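Local coordinates for 177aa long hypothetical protein (Pyrococcus horikoshii, PDB 2CQZ) that probably removes the 5'-phosphate from 2'-deoxyribonucleoside monophosphates as a metal-dependent, homodimeric 5'-deoxynucleotidase of the HD-domain family, at residues A[55-59]-A[118-122]; A[121-125]-A[156-162]. All coordinates share one frame; numbering follows the deposited sequence.

Interaction 1. Residues A[55-59]-A[118-122]; sequences GKRID and PEAQL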
ATOM      1  N   GLY A  55      42.816  -4.059 -14.190  1.00 45.22           N
ATOM      2  CA  GLY A  55      43.574  -3.235 -15.110  1.00 46.03           C
ATOM      3  C   GLY A  55      42.805  -2.102 -15.764  1.00 46.60           C
ATOM      4  O   GLY A  55      43.406  -1.153 -16.271  1.00 47.00           O
ATOM      5  N   LYS A  56      41.480  -2.184 -15.775  1.00 46.74           N
ATOM      6  CA  LYS A  56      40.700  -1.117 -16.387  1.00 46.82           C
ATOM      7  C   LYS A  56      40.527   0.033 -15.384  1.00 47.43           C
ATOM      8  O   LYS A  56      39.809  -0.103 -14.394  1.00 46.63           O
ATOM      9  CB  LYS A  56      39.341  -1.654 -16.838  1.00 46.17           C
ATOM     10  CG  LYS A  56      38.504  -0.648 -17.607  1.00 46.91           C
ATOM     11  CD  LYS A  56      39.238  -0.107 -18.826  1.00 46.21           C
ATOM     12  CE  LYS A  56      38.307   0.764 -19.667  1.00 46.75           C
ATOM     13  NZ  LYS A  56      38.966   1.413 -20.833  1.00 43.16           N
ATOM     14  N   ARG A  57      41.203   1.155 -15.638  1.00 48.24           N
ATOM     15  CA  ARG A  57      41.115   2.310 -14.743  1.00 48.91           C
ATOM     16  C   ARG A  57      39.854   3.122 -15.018  1.00 47.25           C
ATOM     17  O   ARG A  57      39.533   3.406 -16.167  1.00 47.40           O
ATOM     18  CB  ARG A  57      42.329   3.229 -14.900  1.00 50.48           C
ATOM     19  CG  ARG A  57      42.609   4.143 -13.683  1.00 54.50           C
ATOM     20  CD  ARG A  57      41.396   4.384 -12.791  1.00 60.00           C
ATOM     21  NE  ARG A  57      41.594   5.505 -11.880  1.00 62.75           N
ATOM     22  CZ  ARG A  57      41.693   6.769 -12.284  1.00 64.84           C
ATOM     23  NH1 ARG A  57      41.629   7.067 -13.582  1.00 63.69           N
ATOM     24  NH2 ARG A  57      41.790   7.747 -11.387  1.00 65.39           N
ATOM     25  N   ILE A  58      39.136   3.483 -13.957  1.00 45.32           N
ATOM     26  CA  ILE A  58      37.907   4.270 -14.080  1.00 43.35           C
ATOM     27  C   ILE A  58      37.985   5.552 -13.243  1.00 41.00           C
ATOM     28  O   ILE A  58      38.668   5.593 -12.217  1.00 41.67           O
ATOM     29  CB  ILE A  58      36.670   3.462 -13.586  1.00 44.24           C
ATOM     30  CG1 ILE A  58      36.433   2.251 -14.508  1.00 44.36           C
ATOM     31  CG2 ILE A  58      35.469   4.417 -13.371  1.00 43.86           C
ATOM     32  CD1 ILE A  58      35.351   2.396 -15.590  1.00 47.10           C
ATOM     33  N   ASP A  59      37.307   6.602 -13.707  1.00 38.41           N
ATOM     34  CA  ASP A  59      37.221   7.857 -12.963  1.00 36.13           C
ATOM     35  C   ASP A  59      36.007   7.582 -12.061  1.00 34.89           C
ATOM     36  O   ASP A  59      34.862   7.906 -12.405  1.00 33.31           O
ATOM     37  CB  ASP A  59      36.916   9.045 -13.888  1.00 34.84           C
ATOM     38  CG  ASP A  59      36.915  10.376 -13.144  1.00 35.17           C
ATOM     39  OD1 ASP A  59      36.705  10.377 -11.911  1.00 35.05           O
ATOM     40  OD2 ASP A  59      37.118  11.427 -13.784  1.00 38.12           O
ATOM     41  N   PRO A 118      34.364   5.119 -20.550  1.00 33.30           N
ATOM     42  CA  PRO A 118      34.306   3.969 -19.640  1.00 33.59           C
ATOM     43  C   PRO A 118      33.277   4.204 -18.533  1.00 33.89           C
ATOM     44  O   PRO A 118      32.490   3.319 -18.205  1.00 34.27           O
ATOM     45  CB  PRO A 118      35.725   3.897 -19.086  1.00 33.02           C
ATOM     46  CG  PRO A 118      36.539   4.462 -20.184  1.00 33.10           C
ATOM     47  CD  PRO A 118      35.734   5.643 -20.630  1.00 33.45           C
ATOM     48  N   GLU A 119      33.284   5.408 -17.963  1.00 33.86           N
ATOM     49  CA  GLU A 119      32.352   5.738 -16.902  1.00 34.17           C
ATOM     50  C   GLU A 119      30.916   5.661 -17.393  1.00 34.33           C
ATOM     51  O   GLU A 119      30.060   5.055 -16.732  1.00 34.35           O
ATOM     52  CB  GLU A 119      32.627   7.141 -16.357  1.00 34.35           C
ATOM     53  CG  GLU A 119      34.007   7.331 -15.737  1.00 35.79           C
ATOM     54  CD  GLU A 119      35.120   7.211 -16.759  1.00 38.90           C
ATOM     55  OE1 GLU A 119      34.920   7.664 -17.910  1.00 39.56           O
ATOM     56  OE2 GLU A 119      36.194   6.679 -16.412  1.00 39.26           O
ATOM     57  N   ALA A 120      30.652   6.274 -18.548  1.00 33.34           N
ATOM     58  CA  ALA A 120      29.304   6.293 -19.125  1.00 32.59           C
ATOM     59  C   ALA A 120      28.762   4.901 -19.388  1.00 31.98           C
ATOM     60  O   ALA A 120      27.568   4.649 -19.217  1.00 33.05           O
ATOM     61  CB  ALA A 120      29.287   7.102 -20.419  1.00 31.69           C
ATOM     62  N   GLN A 121      29.634   3.992 -19.808  1.00 31.09           N
ATOM     63  CA  GLN A 121      29.204   2.626 -20.087  1.00 31.00           C
ATOM     64  C   GLN A 121      28.980   1.864 -18.800  1.00 30.49           C
ATOM     65  O   GLN A 121      28.054   1.061 -18.705  1.00 31.11           O
ATOM     66  CB  GLN A 121      30.234   1.912 -20.960  1.00 31.45           C
ATOM     67  CG  GLN A 121      29.957   2.075 -22.450  1.00 33.28           C
ATOM     68  CD  GLN A 121      31.079   1.553 -23.326  1.00 33.30           C
ATOM     69  OE1 GLN A 121      31.768   0.583 -22.983  1.00 34.24           O
ATOM     70  NE2 GLN A 121      31.258   2.185 -24.481  1.00 34.69           N
ATOM     71  N   LEU A 122      29.824   2.131 -17.810  1.00 29.75           N
ATOM     72  CA  LEU A 122      29.716   1.501 -16.503  1.00 29.53           C
ATOM     73  C   LEU A 122      28.351   1.807 -15.873  1.00 30.09           C
ATOM     74  O   LEU A 122      27.661   0.912 -15.370  1.00 30.33           O
ATOM     75  CB  LEU A 122      30.817   2.029 -15.587  1.00 30.71           C
ATOM     76  CG  LEU A 122      30.734   1.592 -14.122  1.00 31.16           C
ATOM     77  CD1 LEU A 122      30.840   0.082 -14.051  1.00 32.31           C
ATOM     78  CD2 LEU A 122      31.849   2.249 -13.313  1.00 32.84           C
TER

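Interaction 2. Residues A[121-125]-A[156-162]; sequences QLVRI and IKRLELS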
ATOM      1  N   GLN A 121      29.634   3.992 -19.808  1.00 31.09           N
ATOM      2  CA  GLN A 121      29.204   2.626 -20.087  1.00 31.00           C
ATOM      3  C   GLN A 121      28.980   1.864 -18.800  1.00 30.49           C
ATOM      4  O   GLN A 121      28.054   1.061 -18.705  1.00 31.11           O
ATOM      5  CB  GLN A 121      30.234   1.912 -20.960  1.00 31.45           C
ATOM      6  CG  GLN A 121      29.957   2.075 -22.450  1.00 33.28           C
ATOM      7  CD  GLN A 121      31.079   1.553 -23.326  1.00 33.30           C
ATOM      8  OE1 GLN A 121      31.768   0.583 -22.983  1.00 34.24           O
ATOM      9  NE2 GLN A 121      31.258   2.185 -24.481  1.00 34.69           N
ATOM     10  N   LEU A 122      29.824   2.131 -17.810  1.00 29.75           N
ATOM     11  CA  LEU A 122      29.716   1.501 -16.503  1.00 29.53           C
ATOM     12  C   LEU A 122      28.351   1.807 -15.873  1.00 30.09           C
ATOM     13  O   LEU A 122      27.661   0.912 -15.370  1.00 30.33           O
ATOM     14  CB  LEU A 122      30.817   2.029 -15.587  1.00 30.71           C
ATOM     15  CG  LEU A 122      30.734   1.592 -14.122  1.00 31.16           C
ATOM     16  CD1 LEU A 122      30.840   0.082 -14.051  1.00 32.31           C
ATOM     17  CD2 LEU A 122      31.849   2.249 -13.313  1.00 32.84           C
ATOM     18  N   VAL A 123      27.965   3.077 -15.892  1.00 30.02           N
ATOM     19  CA  VAL A 123      26.692   3.459 -15.305  1.00 30.44           C
ATOM     20  C   VAL A 123      25.555   2.817 -16.077  1.00 30.42           C
ATOM     21  O   VAL A 123      24.567   2.376 -15.488  1.00 30.11           O
ATOM     22  CB  VAL A 123      26.498   4.999 -15.305  1.00 30.16           C
ATOM     23  CG1 VAL A 123      25.146   5.349 -14.704  1.00 30.72           C
ATOM     24  CG2 VAL A 123      27.627   5.670 -14.520  1.00 29.63           C
ATOM     25  N   ARG A 124      25.700   2.767 -17.400  1.00 30.88           N
ATOM     26  CA  ARG A 124      24.671   2.186 -18.260  1.00 30.98           C
ATOM     27  C   ARG A 124      24.492   0.703 -17.945  1.00 30.24           C
ATOM     28  O   ARG A 124      23.369   0.190 -17.963  1.00 29.57           O
ATOM     29  CB  ARG A 124      25.045   2.370 -19.733  1.00 30.66           C
ATOM     30  CG  ARG A 124      24.015   1.834 -20.697  1.00 34.10           C
ATOM     31  CD  ARG A 124      22.791   2.723 -20.743  1.00 41.61           C
ATOM     32  NE  ARG A 124      23.103   4.063 -21.240  1.00 43.87           N
ATOM     33  CZ  ARG A 124      22.200   5.026 -21.412  1.00 46.75           C
ATOM     34  NH1 ARG A 124      20.921   4.798 -21.128  1.00 48.34           N
ATOM     35  NH2 ARG A 124      22.569   6.217 -21.871  1.00 43.90           N
ATOM     36  N   ILE A 125      25.605   0.024 -17.659  1.00 29.01           N
ATOM     37  CA  ILE A 125      25.588  -1.397 -17.317  1.00 29.87           C
ATOM     38  C   ILE A 125      24.936  -1.569 -15.949  1.00 30.72           C
ATOM     39  O   ILE A 125      24.092  -2.449 -15.765  1.00 30.78           O
ATOM     40  CB  ILE A 125      27.024  -1.981 -17.274  1.00 30.74           C
ATOM     41  CG1 ILE A 125      27.577  -2.081 -18.697  1.00 31.77           C
ATOM     42  CG2 ILE A 125      27.037  -3.356 -16.592  1.00 26.84           C
ATOM     43  CD1 ILE A 125      29.019  -2.564 -18.754  1.00 36.42           C
ATOM     44  N   ILE A 156      23.834  -5.201 -22.828  1.00 42.43           N
ATOM     45  CA  ILE A 156      25.054  -4.951 -22.075  1.00 42.24           C
ATOM     46  C   ILE A 156      26.262  -5.482 -22.833  1.00 43.80           C
ATOM     47  O   ILE A 156      27.317  -4.847 -22.857  1.00 44.00           O
ATOM     48  CB  ILE A 156      25.003  -5.634 -20.688  1.00 42.30           C
ATOM     49  CG1 ILE A 156      23.935  -4.961 -19.823  1.00 40.88           C
ATOM     50  CG2 ILE A 156      26.376  -5.597 -20.023  1.00 41.26           C
ATOM     51  CD1 ILE A 156      23.775  -5.575 -18.432  1.00 38.63           C
ATOM     52  N   LYS A 157      26.106  -6.653 -23.452  1.00 45.75           N
ATOM     53  CA  LYS A 157      27.199  -7.274 -24.211  1.00 47.73           C
ATOM     54  C   LYS A 157      27.680  -6.361 -25.354  1.00 47.70           C
ATOM     55  O   LYS A 157      28.856  -6.385 -25.720  1.00 48.53           O
ATOM     56  CB  LYS A 157      26.752  -8.622 -24.794  1.00 48.20           C
ATOM     57  CG  LYS A 157      26.097  -9.590 -23.807  1.00 53.46           C
ATOM     58  CD  LYS A 157      27.118 -10.352 -22.994  1.00 60.00           C
ATOM     59  CE  LYS A 157      26.509 -11.610 -22.397  1.00 62.36           C
ATOM     60  NZ  LYS A 157      27.515 -12.343 -21.568  1.00 65.29           N
ATOM     61  N   ARG A 158      26.770  -5.563 -25.911  1.00 48.10           N
ATOM     62  CA  ARG A 158      27.095  -4.643 -27.006  1.00 48.46           C
ATOM     63  C   ARG A 158      28.027  -3.509 -26.593  1.00 47.18           C
ATOM     64  O   ARG A 158      28.479  -2.733 -27.434  1.00 47.04           O
ATOM     65  CB  ARG A 158      25.819  -4.021 -27.572  1.00 48.88           C
ATOM     66  CG  ARG A 158      25.213  -4.758 -28.729  1.00 53.71           C
ATOM     67  CD  ARG A 158      23.960  -4.045 -29.227  1.00 62.82           C
ATOM     68  NE  ARG A 158      22.804  -4.329 -28.376  1.00 70.88           N
ATOM     69  CZ  ARG A 158      21.570  -3.887 -28.611  1.00 75.88           C
ATOM     70  NH1 ARG A 158      21.324  -3.130 -29.678  1.00 78.40           N
ATOM     71  NH2 ARG A 158      20.579  -4.214 -27.787  1.00 75.80           N
ATOM     72  N   LEU A 159      28.304  -3.400 -25.302  1.00 46.42           N
ATOM     73  CA  LEU A 159      29.163  -2.332 -24.813  1.00 44.96           C
ATOM     74  C   LEU A 159      30.576  -2.851 -24.594  1.00 44.62           C
ATOM     75  O   LEU A 159      30.782  -3.903 -23.988  1.00 44.17           O
ATOM     76  CB  LEU A 159      28.586  -1.750 -23.513  1.00 44.00           C
ATOM     77  CG  LEU A 159      27.164  -1.165 -23.586  1.00 42.61           C
ATOM     78  CD1 LEU A 159      26.723  -0.676 -22.210  1.00 37.99           C
ATOM     79  CD2 LEU A 159      27.130  -0.021 -24.581  1.00 42.97           C
ATOM     80  N   GLU A 160      31.555  -2.112 -25.101  1.00 44.02           N
ATOM     81  CA  GLU A 160      32.950  -2.514 -24.968  1.00 44.00           C
ATOM     82  C   GLU A 160      33.324  -2.919 -23.561  1.00 42.15           C
ATOM     83  O   GLU A 160      33.878  -3.995 -23.341  1.00 42.15           O
ATOM     84  CB  GLU A 160      33.876  -1.382 -25.370  1.00 45.21           C
ATOM     85  CG  GLU A 160      33.920  -1.073 -26.834  1.00 50.13           C
ATOM     86  CD  GLU A 160      34.874   0.067 -27.106  1.00 54.85           C
ATOM     87  OE1 GLU A 160      34.475   1.240 -26.902  1.00 55.60           O
ATOM     88  OE2 GLU A 160      36.030  -0.217 -27.494  1.00 52.55           O
ATOM     89  N   LEU A 161      33.041  -2.027 -22.618  1.00 40.99           N
ATOM     90  CA  LEU A 161      33.366  -2.247 -21.215  1.00 40.23           C
ATOM     91  C   LEU A 161      32.941  -3.604 -20.657  1.00 40.56           C
ATOM     92  O   LEU A 161      33.594  -4.118 -19.750  1.00 40.91           O
ATOM     93  CB  LEU A 161      32.756  -1.132 -20.361  1.00 40.27           C
ATOM     94  CG  LEU A 161      33.260  -1.052 -18.922  1.00 37.65           C
ATOM     95  CD1 LEU A 161      34.762  -0.822 -18.927  1.00 37.56           C
ATOM     96  CD2 LEU A 161      32.553   0.074 -18.197  1.00 35.69           C
ATOM     97  N   SER A 162      31.866  -4.183 -21.195  1.00 40.14           N
ATOM     98  CA  SER A 162      31.369  -5.477 -20.717  1.00 41.02           C
ATOM     99  C   SER A 162      32.422  -6.578 -20.832  1.00 41.74           C
ATOM    100  O   SER A 162      32.435  -7.534 -20.052  1.00 41.68           O
ATOM    101  CB  SER A 162      30.107  -5.884 -21.480  1.00 40.30           C
ATOM    102  OG  SER A 162      30.398  -6.153 -22.832  1.00 37.68           O
TER

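Interaction 1. Residues A[55-59]-A[118-122]
Ile58 and Glu119 bring the extended loop 55-59 up against the first turn of helix 118-140, their CA atoms 6.4 Å apart. One hydrogen bond joins the two segments: Asp59 N gives its hydrogen to Glu119 OE2 over 2.9 Å and almost straight, at 168°. The oxygen is met on its anti side, with the donor 22° out of the carboxylate plane. With CG anti to the carbonyl carbon (chi1 -61°), Glu119 sets CG 3.5 Å from Asp59 O, and a bend at chi2 turns the carboxylate to Asp59 N. Replacing Glu119 with an alanine would remove the carboxylate, and Asp59 N would probably lose this acceptor, with a gap opening beside Ile58 CG2. Ile58 runs past Pro118 in the opposite direction and carries CD1 to within 3.8 Å of Pro118 CB. Lys56 crosses the proline ring at about a right angle, NZ lying 4.0 Å from Pro118 CG. Leu51 of helix 33-53 touches both Ile58 and Leu122. Asp59 is itself the N-cap of helix 60-69, its OD1 accepting from Lys62 N, so Glu119 holds the capping residue by its backbone: a helix-loop-helix junction docked on a third helix of the all-helical HD domain.

Interaction 2. Residues A[121-125]-A[156-162]
The side chains of Gln121 and Leu161 run alongside one another, pointing opposite ways, where the turn after helix 152-157 folds over helix 118-140, a helix-to-loop packing inside the all-helical HD domain. The glutamine is stretched out beyond CG (chi2 171°), which carries its amide across to the backbone of the turn. There OE1 accepts from Leu161 N at 2.9 Å, the donor lying nearly on the extension of the C=O bond. NE2 is bound to Cys115 O, so both ends of this buried amide are engaged and its rotation is fixed. Leu161 in turn reaches back over the helix, its CD2 3.7 Å from Leu122 CB.

Leu159 runs antiparallel to both Gln121 and Ile125 and splits its two methyls between them: CD2 lies over Gln121 CG, while CD1 comes 3.9 Å from Ile125 CG1. Leu159 CD1 is also 4.0 Å from Arg124 CG, and the two side chains cross at about a right angle. The arginine's guanidinium belongs to another neighbour, Tyr112, through a hydrogen bond from NH2 to its carbonyl and a cation-pi contact. Ile156 crosses Ile125 nearly perpendicularly, setting its CG2 methyl 3.9 Å from Ile125 CG1. With CG1 anti to its own carbonyl carbon (chi1 -71°), Ile125 projects CD1 towards the 3-10 segment 160-162, near Leu161 CB and Ser162 N. The turn is tied within itself at Leu159 O, which accepts from both Ser162 N and Ser162 OG, the latter at 2.6 Å.

Interactions 1 and 2 overlap on the first turns of helix 118-140, their centres 10 Å apart, and share Gln121 and Leu122. Leu161 bridges them: its CD2 packs against Pro118 O and its CD1 lies 4.0 Å from Lys56 CE, so loop 55-59 and turn 156-162 meet over the helix's first turn. Further along, the same helix supplies Asp127, which binds the nickel ion with His36, His70 and Asp71, the H...HD...D set of the HD family. Interaction 2 reaches closer to that site: the distance from side chain to metal is about 7 Å for Arg124 of interaction 2, against about 13 Å for the shared Leu122.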